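Local coordinates for protein glucosidase 2 subunit beta (Schizosaccharomyces pombe, PDB 4XQM) that forms the mannose-binding MRH lectin domain of the glucosidase II beta subunit, which recognises high-mannose N-glycans for glucose trimming in the endoplasmic reticulum, at residues 18-28 and 83-91; 29-37 and 47-58. All coordinates share one frame; numbering follows the deposited sequence.

Interaction 1 (18-28 and 83-91). With MAN (alpha-D-mannopyranose), chain B.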
loop_
_atom_site.group_PDB
_atom_site.type_symbol
_atom_site.label_atom_id
_atom_site.label_comp_id
_atom_site.label_asym_id
_atom_site.label_seq_id
_atom_site.Cartn_x
_atom_site.Cartn_y
_atom_site.Cartn_z
ATOM N N TYR A 18 -0.569 -6.475 -6.846
ATOM C CA TYR A 18 -0.704 -5.508 -5.763
ATOM C C TYR A 18 -1.278 -4.220 -6.315
ATOM O O TYR A 18 -0.874 -3.761 -7.386
ATOM C CB TYR A 18 0.651 -5.249 -5.100
ATOM C CG TYR A 18 1.105 -6.375 -4.196
ATOM C CD1 TYR A 18 0.624 -6.489 -2.893
ATOM C CD2 TYR A 18 2.012 -7.328 -4.643
ATOM C CE1 TYR A 18 1.034 -7.532 -2.060
ATOM C CE2 TYR A 18 2.437 -8.371 -3.817
ATOM C CZ TYR A 18 1.954 -8.461 -2.528
ATOM O OH TYR A 18 2.366 -9.489 -1.710
ATOM N N LYS A 19 -2.226 -3.646 -5.585
ATOM C CA LYS A 19 -2.881 -2.421 -6.002
ATOM C C LYS A 19 -2.954 -1.486 -4.816
ATOM O O LYS A 19 -3.570 -1.815 -3.792
ATOM C CB LYS A 19 -4.279 -2.729 -6.520
ATOM C CG LYS A 19 -5.100 -1.528 -6.917
ATOM C CD LYS A 19 -6.449 -2.018 -7.449
ATOM C CE LYS A 19 -6.269 -3.210 -8.404
ATOM N NZ LYS A 19 -7.561 -3.862 -8.787
ATOM N N VAL A 20 -2.290 -0.339 -4.939
ATOM C CA VAL A 20 -2.344 0.692 -3.911
ATOM C C VAL A 20 -3.184 1.840 -4.435
ATOM O O VAL A 20 -2.907 2.372 -5.513
ATOM C CB VAL A 20 -0.941 1.241 -3.557
ATOM C CG1 VAL A 20 -1.053 2.407 -2.568
ATOM C CG2 VAL A 20 -0.063 0.124 -2.976
ATOM N N VAL A 21 -4.224 2.191 -3.685
ATOM C CA VAL A 21 -5.014 3.376 -3.993
ATOM C C VAL A 21 -4.831 4.388 -2.861
ATOM O O VAL A 21 -5.228 4.139 -1.715
ATOM C CB VAL A 21 -6.492 3.036 -4.175
ATOM C CG1 VAL A 21 -7.230 4.264 -4.686
ATOM C CG2 VAL A 21 -6.644 1.912 -5.167
ATOM N N PHE A 22 -4.221 5.528 -3.173
ATOM C CA PHE A 22 -3.903 6.505 -2.123
ATOM C C PHE A 22 -5.157 6.949 -1.361
ATOM O O PHE A 22 -6.166 7.317 -1.971
ATOM C CB PHE A 22 -3.167 7.726 -2.693
ATOM C CG PHE A 22 -1.769 7.434 -3.198
ATOM C CD1 PHE A 22 -0.989 6.426 -2.633
ATOM C CD2 PHE A 22 -1.229 8.195 -4.234
ATOM C CE1 PHE A 22 0.314 6.178 -3.108
ATOM C CE2 PHE A 22 0.054 7.953 -4.710
ATOM C CZ PHE A 22 0.825 6.950 -4.153
ATOM N N TYR A 23 -5.086 6.872 -0.029
ATOM C CA TYR A 23 -6.148 7.332 0.870
ATOM C C TYR A 23 -7.437 6.526 0.764
ATOM O O TYR A 23 -8.483 6.942 1.273
ATOM C CB TYR A 23 -6.435 8.825 0.666
ATOM C CG TYR A 23 -5.263 9.724 0.985
ATOM C CD1 TYR A 23 -4.446 9.477 2.082
ATOM C CD2 TYR A 23 -4.957 10.808 0.176
ATOM C CE1 TYR A 23 -3.365 10.310 2.373
ATOM C CE2 TYR A 23 -3.897 11.638 0.460
ATOM C CZ TYR A 23 -3.101 11.393 1.549
ATOM O OH TYR A 23 -2.037 12.226 1.811
ATOM N N GLU A 24 -7.359 5.363 0.129
ATOM C CA GLU A 24 -8.507 4.470 0.064
ATOM C C GLU A 24 -8.132 3.082 0.594
ATOM O O GLU A 24 -8.345 2.790 1.776
ATOM C CB GLU A 24 -9.105 4.453 -1.355
ATOM C CG GLU A 24 -9.713 5.829 -1.690
ATOM C CD GLU A 24 -10.375 5.923 -3.055
ATOM O OE1 GLU A 24 -10.424 4.911 -3.795
ATOM O OE2 GLU A 24 -10.862 7.033 -3.395
ATOM N N ASN A 25 -7.565 2.238 -0.254
ATOM C CA ASN A 25 -7.246 0.880 0.185
ATOM C C ASN A 25 -6.076 0.257 -0.559
ATOM O O ASN A 25 -5.622 0.787 -1.575
ATOM C CB ASN A 25 -8.485 -0.017 0.073
ATOM C CG ASN A 25 -9.324 0.313 -1.136
ATOM O OD1 ASN A 25 -8.797 0.640 -2.201
ATOM N ND2 ASN A 25 -10.643 0.247 -0.977
ATOM N N VAL A 26 -5.592 -0.867 -0.030
ATOM C CA VAL A 26 -4.554 -1.657 -0.683
ATOM C C VAL A 26 -5.052 -3.080 -0.847
ATOM O O VAL A 26 -5.638 -3.634 0.087
ATOM C CB VAL A 26 -3.266 -1.690 0.156
ATOM C CG1 VAL A 26 -2.218 -2.544 -0.525
ATOM C CG2 VAL A 26 -2.740 -0.268 0.366
ATOM N N PHE A 27 -4.822 -3.664 -2.024
ATOM C CA PHE A 27 -5.201 -5.060 -2.296
ATOM C C PHE A 27 -4.041 -5.922 -2.786
ATOM O O PHE A 27 -3.067 -5.425 -3.384
ATOM C CB PHE A 27 -6.312 -5.147 -3.344
ATOM C CG PHE A 27 -7.623 -4.575 -2.896
ATOM C CD1 PHE A 27 -7.894 -3.230 -3.084
ATOM C CD2 PHE A 27 -8.588 -5.388 -2.326
ATOM C CE1 PHE A 27 -9.105 -2.689 -2.682
ATOM C CE2 PHE A 27 -9.806 -4.851 -1.917
ATOM C CZ PHE A 27 -10.056 -3.502 -2.095
ATOM N N GLN A 28 -4.175 -7.224 -2.542
ATOM C CA GLN A 28 -3.280 -8.240 -3.078
ATOM C C GLN A 28 -4.205 -9.222 -3.779
ATOM O O GLN A 28 -4.939 -9.955 -3.100
ATOM C CB GLN A 28 -2.550 -8.941 -1.933
ATOM C CG GLN A 28 -1.629 -10.090 -2.358
ATOM C CD GLN A 28 -1.310 -10.999 -1.202
ATOM O OE1 GLN A 28 -2.207 -11.643 -0.650
ATOM N NE2 GLN A 28 -0.033 -11.061 -0.821
ATOM N N TYR A 83 2.470 -6.101 5.668
ATOM C CA TYR A 83 3.119 -5.785 4.409
ATOM C C TYR A 83 3.798 -4.419 4.473
ATOM O O TYR A 83 3.190 -3.439 4.906
ATOM C CB TYR A 83 2.091 -5.805 3.278
ATOM C CG TYR A 83 1.341 -7.119 3.200
ATOM C CD1 TYR A 83 0.233 -7.360 4.014
ATOM C CD2 TYR A 83 1.758 -8.123 2.339
ATOM C CE1 TYR A 83 -0.447 -8.573 3.957
ATOM C CE2 TYR A 83 1.090 -9.342 2.270
ATOM C CZ TYR A 83 -0.013 -9.557 3.084
ATOM O OH TYR A 83 -0.688 -10.762 3.028
ATOM N N LEU A 84 5.060 -4.358 4.063
ATOM C CA LEU A 84 5.747 -3.073 3.966
ATOM C C LEU A 84 5.908 -2.768 2.485
ATOM O O LEU A 84 6.555 -3.522 1.755
ATOM C CB LEU A 84 7.118 -3.134 4.653
ATOM C CG LEU A 84 7.097 -3.551 6.122
ATOM C CD1 LEU A 84 8.508 -3.478 6.699
ATOM C CD2 LEU A 84 6.156 -2.664 6.901
ATOM N N ILE A 85 5.297 -1.682 2.030
ATOM C CA ILE A 85 5.300 -1.362 0.605
ATOM C C ILE A 85 6.000 -0.040 0.386
ATOM O O ILE A 85 5.607 0.981 0.969
ATOM C CB ILE A 85 3.866 -1.274 0.051
ATOM C CG1 ILE A 85 3.094 -2.556 0.378
ATOM C CG2 ILE A 85 3.893 -1.048 -1.458
ATOM C CD1 ILE A 85 1.651 -2.566 -0.110
ATOM N N LYS A 86 7.043 -0.058 -0.439
ATOM C CA LYS A 86 7.751 1.168 -0.807
ATOM C C LYS A 86 7.315 1.627 -2.199
ATOM O O LYS A 86 7.187 0.807 -3.118
ATOM C CB LYS A 86 9.265 0.941 -0.763
ATOM C CG LYS A 86 10.087 2.212 -0.985
ATOM C CD LYS A 86 11.559 1.970 -0.655
ATOM C CE LYS A 86 12.423 3.114 -1.168
ATOM N NZ LYS A 86 13.883 2.798 -1.086
ATOM N N MET A 87 7.073 2.930 -2.345
ATOM C CA MET A 87 6.611 3.488 -3.611
ATOM C C MET A 87 7.325 4.775 -3.984
ATOM O O MET A 87 7.858 5.462 -3.127
ATOM C CB MET A 87 5.112 3.811 -3.535
ATOM C CG MET A 87 4.220 2.643 -3.211
ATOM S SD MET A 87 2.481 3.110 -3.337
ATOM C CE MET A 87 2.358 3.568 -5.067
ATOM N N LYS A 88 7.306 5.095 -5.273
ATOM C CA LYS A 88 7.596 6.445 -5.748
ATOM C C LYS A 88 6.340 7.006 -6.396
ATOM O O LYS A 88 5.522 6.243 -6.942
ATOM C CB LYS A 88 8.775 6.438 -6.727
ATOM C CG LYS A 88 10.107 6.264 -5.996
ATOM C CD LYS A 88 11.084 5.343 -6.703
ATOM C CE LYS A 88 11.667 5.961 -7.946
ATOM N NZ LYS A 88 13.092 5.510 -8.173
ATOM N N SER A 89 6.170 8.326 -6.324
ATOM C CA SER A 89 4.990 8.974 -6.898
ATOM C C SER A 89 5.180 10.476 -6.937
ATOM O O SER A 89 5.736 11.052 -5.994
ATOM C CB SER A 89 3.732 8.680 -6.073
ATOM O OG SER A 89 2.636 9.433 -6.575
ATOM N N PRO A 90 4.718 11.118 -8.020
ATOM C CA PRO A 90 4.713 12.585 -8.054
ATOM C C PRO A 90 3.877 13.174 -6.918
ATOM O O PRO A 90 4.106 14.322 -6.545
ATOM C CB PRO A 90 4.067 12.910 -9.407
ATOM C CG PRO A 90 4.301 11.702 -10.243
ATOM C CD PRO A 90 4.255 10.530 -9.290
ATOM N N ALA A 91 2.945 12.401 -6.357
ATOM C CA ALA A 91 2.144 12.870 -5.221
ATOM C C ALA A 91 3.023 13.289 -4.043
ATOM O O ALA A 91 2.629 14.142 -3.233
ATOM C CB ALA A 91 1.180 11.803 -4.773
HETATM C C1 MAN B . -1.715 -15.224 1.146
HETATM C C2 MAN B . -1.186 -13.922 1.003
HETATM C C3 MAN B . 0.128 -13.920 1.799
HETATM C C4 MAN B . -0.113 -14.449 3.244
HETATM C C5 MAN B . -0.737 -15.851 3.176
HETATM C C6 MAN B . -1.173 -16.379 4.523
HETATM O O1 MAN B . -0.610 -15.885 0.605
HETATM O O2 MAN B . -2.075 -13.027 1.565
HETATM O O3 MAN B . 0.710 -12.644 1.789
HETATM O O4 MAN B . 1.101 -14.549 3.935
HETATM O O5 MAN B . -1.921 -15.739 2.400
HETATM O O6 MAN B . -1.437 -17.778 4.371
#
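Gln28 and Tyr83 are brought together at the sugar by different first torsions: Gln28 carries CG anti to its backbone N (chi1 177°) and runs on extended, whereas Tyr83 swings its ring to the side of its own N (chi1 -55°). Gln28 NE2 thereby comes obliquely to the Tyr83 ring, 3.7 Å from CE2. The Gln28 amide grips mannose with both ends: OE1 accepts from O2 at 2.6 Å, and NE2 donates to O3. NE2 also donates to Tyr18 OH at 3.0 Å, nearly in the amide plane, which helps fix the rotation of the amide. Tyr83 OH donates to the same mannose O3 at 2.7 Å, with O3 in the plane of the tyrosine ring.

Away from the sugar the contact is mainly apolar. The Ile85 and Val26 side chains run past each other in opposite directions, CD1 of Ile85 3.9 Å from CG1 of Val26. Val20 and Met87 meet tip to tip, CG1 to SD at 3.7 Å, and the same sulfur lies at the edge of the Phe22 ring, a Met-aromatic contact. Ser89 OG reaches that ring's edge near CE2; it accepts from Ala91 N in an ST turn and is also hydrogen-bonded to Asn70.

Strands 18-21 and 83-89 pass 10.4 Å apart at 67°, facing layers of the MRH beta fold rather than sheet neighbours; strand 8-13 flanks Tyr18 and Met87, and strand 71-77 lies against Tyr18 and Tyr83.

Interaction 2 (29-37 and 47-58). With MAN (alpha-D-mannopyranose), chain B.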
loop_
_atom_site.group_PDB
_atom_site.type_symbol
_atom_site.label_atom_id
_atom_site.label_comp_id
_atom_site.label_asym_id
_atom_site.label_seq_id
_atom_site.Cartn_x
_atom_site.Cartn_y
_atom_site.Cartn_z
ATOM N N ASP A 29 -4.184 -9.228 -5.115
ATOM C CA ASP A 29 -5.246 -9.871 -5.899
ATOM C C ASP A 29 -6.589 -9.368 -5.355
ATOM O O ASP A 29 -6.773 -8.152 -5.244
ATOM C CB ASP A 29 -5.111 -11.401 -5.882
ATOM C CG ASP A 29 -3.873 -11.875 -6.617
ATOM O OD1 ASP A 29 -3.462 -11.171 -7.573
ATOM O OD2 ASP A 29 -3.323 -12.952 -6.263
ATOM N N SER A 30 -7.504 -10.261 -4.982
ATOM C CA SER A 30 -8.795 -9.798 -4.449
ATOM C C SER A 30 -8.842 -9.660 -2.921
ATOM O O SER A 30 -9.904 -9.405 -2.341
ATOM C CB SER A 30 -9.928 -10.701 -4.936
ATOM O OG SER A 30 -10.141 -10.490 -6.320
ATOM N N ILE A 31 -7.694 -9.816 -2.271
ATOM C CA ILE A 31 -7.623 -9.741 -0.818
ATOM C C ILE A 31 -7.374 -8.308 -0.333
ATOM O O ILE A 31 -6.445 -7.643 -0.806
ATOM C CB ILE A 31 -6.513 -10.672 -0.281
ATOM C CG1 ILE A 31 -6.736 -12.110 -0.764
ATOM C CG2 ILE A 31 -6.465 -10.614 1.244
ATOM C CD1 ILE A 31 -5.602 -13.063 -0.383
ATOM N N LEU A 32 -8.199 -7.825 0.601
ATOM C CA LEU A 32 -7.978 -6.506 1.192
ATOM C C LEU A 32 -6.800 -6.549 2.164
ATOM O O LEU A 32 -6.826 -7.299 3.148
ATOM C CB LEU A 32 -9.224 -6.006 1.936
ATOM C CG LEU A 32 -9.054 -4.669 2.679
ATOM C CD1 LEU A 32 -8.883 -3.517 1.692
ATOM C CD2 LEU A 32 -10.253 -4.406 3.581
ATOM N N LEU A 33 -5.775 -5.741 1.890
ATOM C CA LEU A 33 -4.640 -5.616 2.806
ATOM C C LEU A 33 -4.889 -4.575 3.890
ATOM O O LEU A 33 -4.302 -4.637 4.965
ATOM C CB LEU A 33 -3.365 -5.273 2.033
ATOM C CG LEU A 33 -2.447 -6.456 1.723
ATOM C CD1 LEU A 33 -3.223 -7.722 1.352
ATOM C CD2 LEU A 33 -1.391 -6.111 0.684
ATOM N N GLY A 34 -5.750 -3.606 3.609
ATOM C CA GLY A 34 -6.063 -2.590 4.589
ATOM C C GLY A 34 -6.748 -1.384 3.987
ATOM O O GLY A 34 -6.625 -1.129 2.785
ATOM N N ASN A 35 -7.460 -0.652 4.837
ATOM C CA ASN A 35 -8.083 0.608 4.478
ATOM C C ASN A 35 -7.267 1.739 5.065
ATOM O O ASN A 35 -6.679 1.592 6.136
ATOM C CB ASN A 35 -9.510 0.636 5.025
ATOM C CG ASN A 35 -10.242 -0.670 4.781
ATOM O OD1 ASN A 35 -10.169 -1.234 3.687
ATOM N ND2 ASN A 35 -10.939 -1.168 5.800
ATOM N N PHE A 36 -7.226 2.880 4.380
ATOM C CA PHE A 36 -6.391 3.971 4.850
ATOM C C PHE A 36 -6.812 4.463 6.229
ATOM O O PHE A 36 -7.977 4.827 6.432
ATOM C CB PHE A 36 -6.412 5.158 3.879
ATOM C CG PHE A 36 -5.645 6.350 4.393
ATOM C CD1 PHE A 36 -4.254 6.350 4.390
ATOM C CD2 PHE A 36 -6.304 7.461 4.915
ATOM C CE1 PHE A 36 -3.535 7.434 4.874
ATOM C CE2 PHE A 36 -5.587 8.546 5.398
ATOM C CZ PHE A 36 -4.198 8.531 5.381
ATOM N N ALA A 37 -5.855 4.511 7.153
ATOM C CA ALA A 37 -6.133 4.868 8.542
ATOM C C ALA A 37 -5.491 6.184 8.976
ATOM O O ALA A 37 -6.151 7.030 9.586
ATOM C CB ALA A 37 -5.696 3.734 9.468
ATOM N N GLU A 47 -5.039 -0.250 7.447
ATOM C CA GLU A 47 -5.337 -1.171 8.551
ATOM C C GLU A 47 -6.616 -1.983 8.324
ATOM O O GLU A 47 -7.395 -1.692 7.409
ATOM C CB GLU A 47 -5.416 -0.382 9.871
ATOM C CG GLU A 47 -4.144 0.366 10.188
ATOM C CD GLU A 47 -4.226 1.172 11.470
ATOM O OE1 GLU A 47 -5.307 1.195 12.101
ATOM O OE2 GLU A 47 -3.199 1.784 11.842
ATOM N N ASN A 48 -6.819 -2.995 9.167
ATOM C CA ASN A 48 -8.063 -3.769 9.199
ATOM C C ASN A 48 -8.393 -4.490 7.901
ATOM O O ASN A 48 -9.547 -4.516 7.467
ATOM C CB ASN A 48 -9.249 -2.890 9.626
ATOM C CG ASN A 48 -8.893 -1.937 10.737
ATOM O OD1 ASN A 48 -9.102 -0.730 10.622
ATOM N ND2 ASN A 48 -8.333 -2.468 11.819
ATOM N N GLY A 49 -7.380 -5.096 7.290
ATOM C CA GLY A 49 -7.589 -5.903 6.104
ATOM C C GLY A 49 -8.176 -7.266 6.445
ATOM O O GLY A 49 -8.567 -7.521 7.592
ATOM N N GLN A 50 -8.220 -8.139 5.445
ATOM C CA GLN A 50 -8.831 -9.460 5.570
ATOM C C GLN A 50 -8.093 -10.344 6.575
ATOM O O GLN A 50 -6.872 -10.213 6.771
ATOM C CB GLN A 50 -8.869 -10.150 4.196
ATOM C CG GLN A 50 -9.484 -11.555 4.224
ATOM C CD GLN A 50 -9.511 -12.237 2.862
ATOM O OE1 GLN A 50 -8.913 -13.305 2.669
ATOM N NE2 GLN A 50 -10.233 -11.638 1.918
ATOM N N SER A 51 -8.850 -11.233 7.220
ATOM C CA SER A 51 -8.286 -12.225 8.125
ATOM C C SER A 51 -7.240 -13.096 7.423
ATOM O O SER A 51 -7.242 -13.243 6.193
ATOM C CB SER A 51 -9.393 -13.095 8.728
ATOM O OG SER A 51 -10.002 -13.896 7.731
ATOM N N CYS A 52 -6.336 -13.642 8.227
ATOM C CA CYS A 52 -5.156 -14.340 7.753
ATOM C C CYS A 52 -4.974 -15.623 8.557
ATOM O O CYS A 52 -4.892 -15.594 9.787
ATOM C CB CYS A 52 -3.944 -13.426 7.950
ATOM S SG CYS A 52 -2.339 -14.106 7.501
ATOM N N TRP A 53 -4.924 -16.752 7.858
ATOM C CA TRP A 53 -4.742 -18.043 8.517
ATOM C C TRP A 53 -3.493 -18.013 9.393
ATOM O O TRP A 53 -2.385 -17.800 8.888
ATOM C CB TRP A 53 -4.578 -19.130 7.462
ATOM C CG TRP A 53 -4.707 -20.534 7.967
ATOM C CD1 TRP A 53 -5.192 -20.942 9.174
ATOM C CD2 TRP A 53 -4.342 -21.722 7.259
ATOM N NE1 TRP A 53 -5.147 -22.323 9.259
ATOM C CE2 TRP A 53 -4.623 -22.820 8.085
ATOM C CE3 TRP A 53 -3.799 -21.955 5.985
ATOM C CZ2 TRP A 53 -4.400 -24.134 7.694
ATOM C CZ3 TRP A 53 -3.569 -23.256 5.592
ATOM C CH2 TRP A 53 -3.865 -24.333 6.443
ATOM N N ASN A 54 -3.687 -18.216 10.699
ATOM C CA ASN A 54 -2.586 -18.266 11.668
ATOM C C ASN A 54 -1.828 -16.949 11.800
ATOM O O ASN A 54 -0.691 -16.913 12.276
ATOM C CB ASN A 54 -1.632 -19.425 11.350
ATOM C CG ASN A 54 -2.254 -20.769 11.659
ATOM O OD1 ASN A 54 -2.980 -20.910 12.646
ATOM N ND2 ASN A 54 -1.980 -21.766 10.810
ATOM N N GLY A 55 -2.479 -15.862 11.404
ATOM C CA GLY A 55 -1.833 -14.560 11.455
ATOM C C GLY A 55 -2.781 -13.462 11.864
ATOM O O GLY A 55 -3.945 -13.712 12.206
ATOM N N PRO A 56 -2.296 -12.218 11.821
ATOM C CA PRO A 56 -3.115 -11.057 12.163
ATOM C C PRO A 56 -3.989 -10.669 10.988
ATOM O O PRO A 56 -3.631 -10.994 9.855
ATOM C CB PRO A 56 -2.062 -9.963 12.392
ATOM C CG PRO A 56 -0.941 -10.330 11.438
ATOM C CD PRO A 56 -0.902 -11.850 11.512
ATOM N N HIS A 57 -5.112 -10.002 11.235
ATOM C CA HIS A 57 -5.799 -9.341 10.131
ATOM C C HIS A 57 -4.783 -8.455 9.408
ATOM O O HIS A 57 -3.929 -7.829 10.042
ATOM C CB HIS A 57 -6.999 -8.526 10.627
ATOM C CG HIS A 57 -8.225 -9.357 10.874
ATOM N ND1 HIS A 57 -8.241 -10.412 11.754
ATOM C CD2 HIS A 57 -9.468 -9.291 10.343
ATOM C CE1 HIS A 57 -9.447 -10.960 11.773
ATOM N NE2 HIS A 57 -10.211 -10.289 10.908
ATOM N N ARG A 58 -4.868 -8.417 8.080
ATOM C CA ARG A 58 -3.804 -7.810 7.285
ATOM C C ARG A 58 -3.701 -6.299 7.493
ATOM O O ARG A 58 -4.670 -5.629 7.861
ATOM C CB ARG A 58 -3.962 -8.166 5.798
ATOM C CG ARG A 58 -3.722 -9.658 5.493
ATOM C CD ARG A 58 -4.061 -9.979 4.039
ATOM N NE ARG A 58 -3.803 -11.380 3.675
ATOM C CZ ARG A 58 -4.621 -12.369 4.008
ATOM N NH1 ARG A 58 -5.701 -12.092 4.715
ATOM N NH2 ARG A 58 -4.367 -13.623 3.655
HETATM C C1 MAN B . -1.715 -15.224 1.146
HETATM C C2 MAN B . -1.186 -13.922 1.003
HETATM C C3 MAN B . 0.128 -13.920 1.799
HETATM C C4 MAN B . -0.113 -14.449 3.244
HETATM C C5 MAN B . -0.737 -15.851 3.176
HETATM C C6 MAN B . -1.173 -16.379 4.523
HETATM O O1 MAN B . -0.610 -15.885 0.605
HETATM O O2 MAN B . -2.075 -13.027 1.565
HETATM O O3 MAN B . 0.710 -12.644 1.789
HETATM O O4 MAN B . 1.101 -14.549 3.935
HETATM O O5 MAN B . -1.921 -15.739 2.400
HETATM O O6 MAN B . -1.437 -17.778 4.371
HETATM O O HOH W 1 -10.573 0.329 8.419
#
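Leu32 O accepts from Gln50 N at 2.8 Å with an almost straight N-H...O angle of 170°, and a reciprocal pair joins Asn35 and Glu47: Asn35 N to Glu47 O and Glu47 N to Asn35 O, each 2.8 Å. Asn35 and Glu47 thus form an antiparallel hydrogen-bonded pair in the hairpin of strands 31-40 and 43-48. Beside it, one water accepts from Asn35 ND2 and donates to Asn48 OD1, tying the two side chains together.

Arg58 supplies the polar link to the ligand. Its NE and NH2 converge on mannose O2 from the edge of the guanidinium, each at 3.2 Å and each with a bent N-H...O angle of 144°, while NH2 makes a weak bond to O5. The one N-H of NE is shared between O2 and Tyr83 OH, and NH1 is turned toward the backbone carbonyls of Gln50 and Ser51.

The flat group is sandwiched: Ile31 CG2 lies 3.5 Å above one face, offset toward its rim, and Cys52 CB lies against the opposite face, also toward the rim. With CG beside the backbone N (chi1 -68°) and an extended chain from there to NE, Arg58 passes its CD within 3.6 Å of Leu33 CD1. Ile31 CG2 also packs against Gln50 CD, and Ala37 CB rests on the carboxylate end of Glu47, 3.6 Å from CD. Gly49 CA lies 3.4 Å from Leu32 O.

The groups against its two faces help to fix the orientation of the guanidinium, and its positive charge probably polarises mannose O2 and strengthens that hydroxyl as a donor to Gln28.

In the fold
Mannose O2 is where the two interactions converge: it donates to Gln28 of interaction 1 and accepts from Arg58 of interaction 2, and Tyr83 OH, which shares the NE hydrogen of Arg58, is a second bridge between them. The centres lie about 14 Å apart, yet the segments are joined directly through neighbouring strands 25-28 and 31-40, where Val26 O and Leu33 N are 2.8 Å apart, as are Glu24 O and Phe36 N, both probable hydrogen bonds. Along the chain, interaction 2 is nested within the loop closed by interaction 1. Glu77 and Tyr16 add further bonds to the sugar, and a disulfide from Cys52 ties segment 47-58 to Cys81, another pocket residue just ahead of strand 82-89.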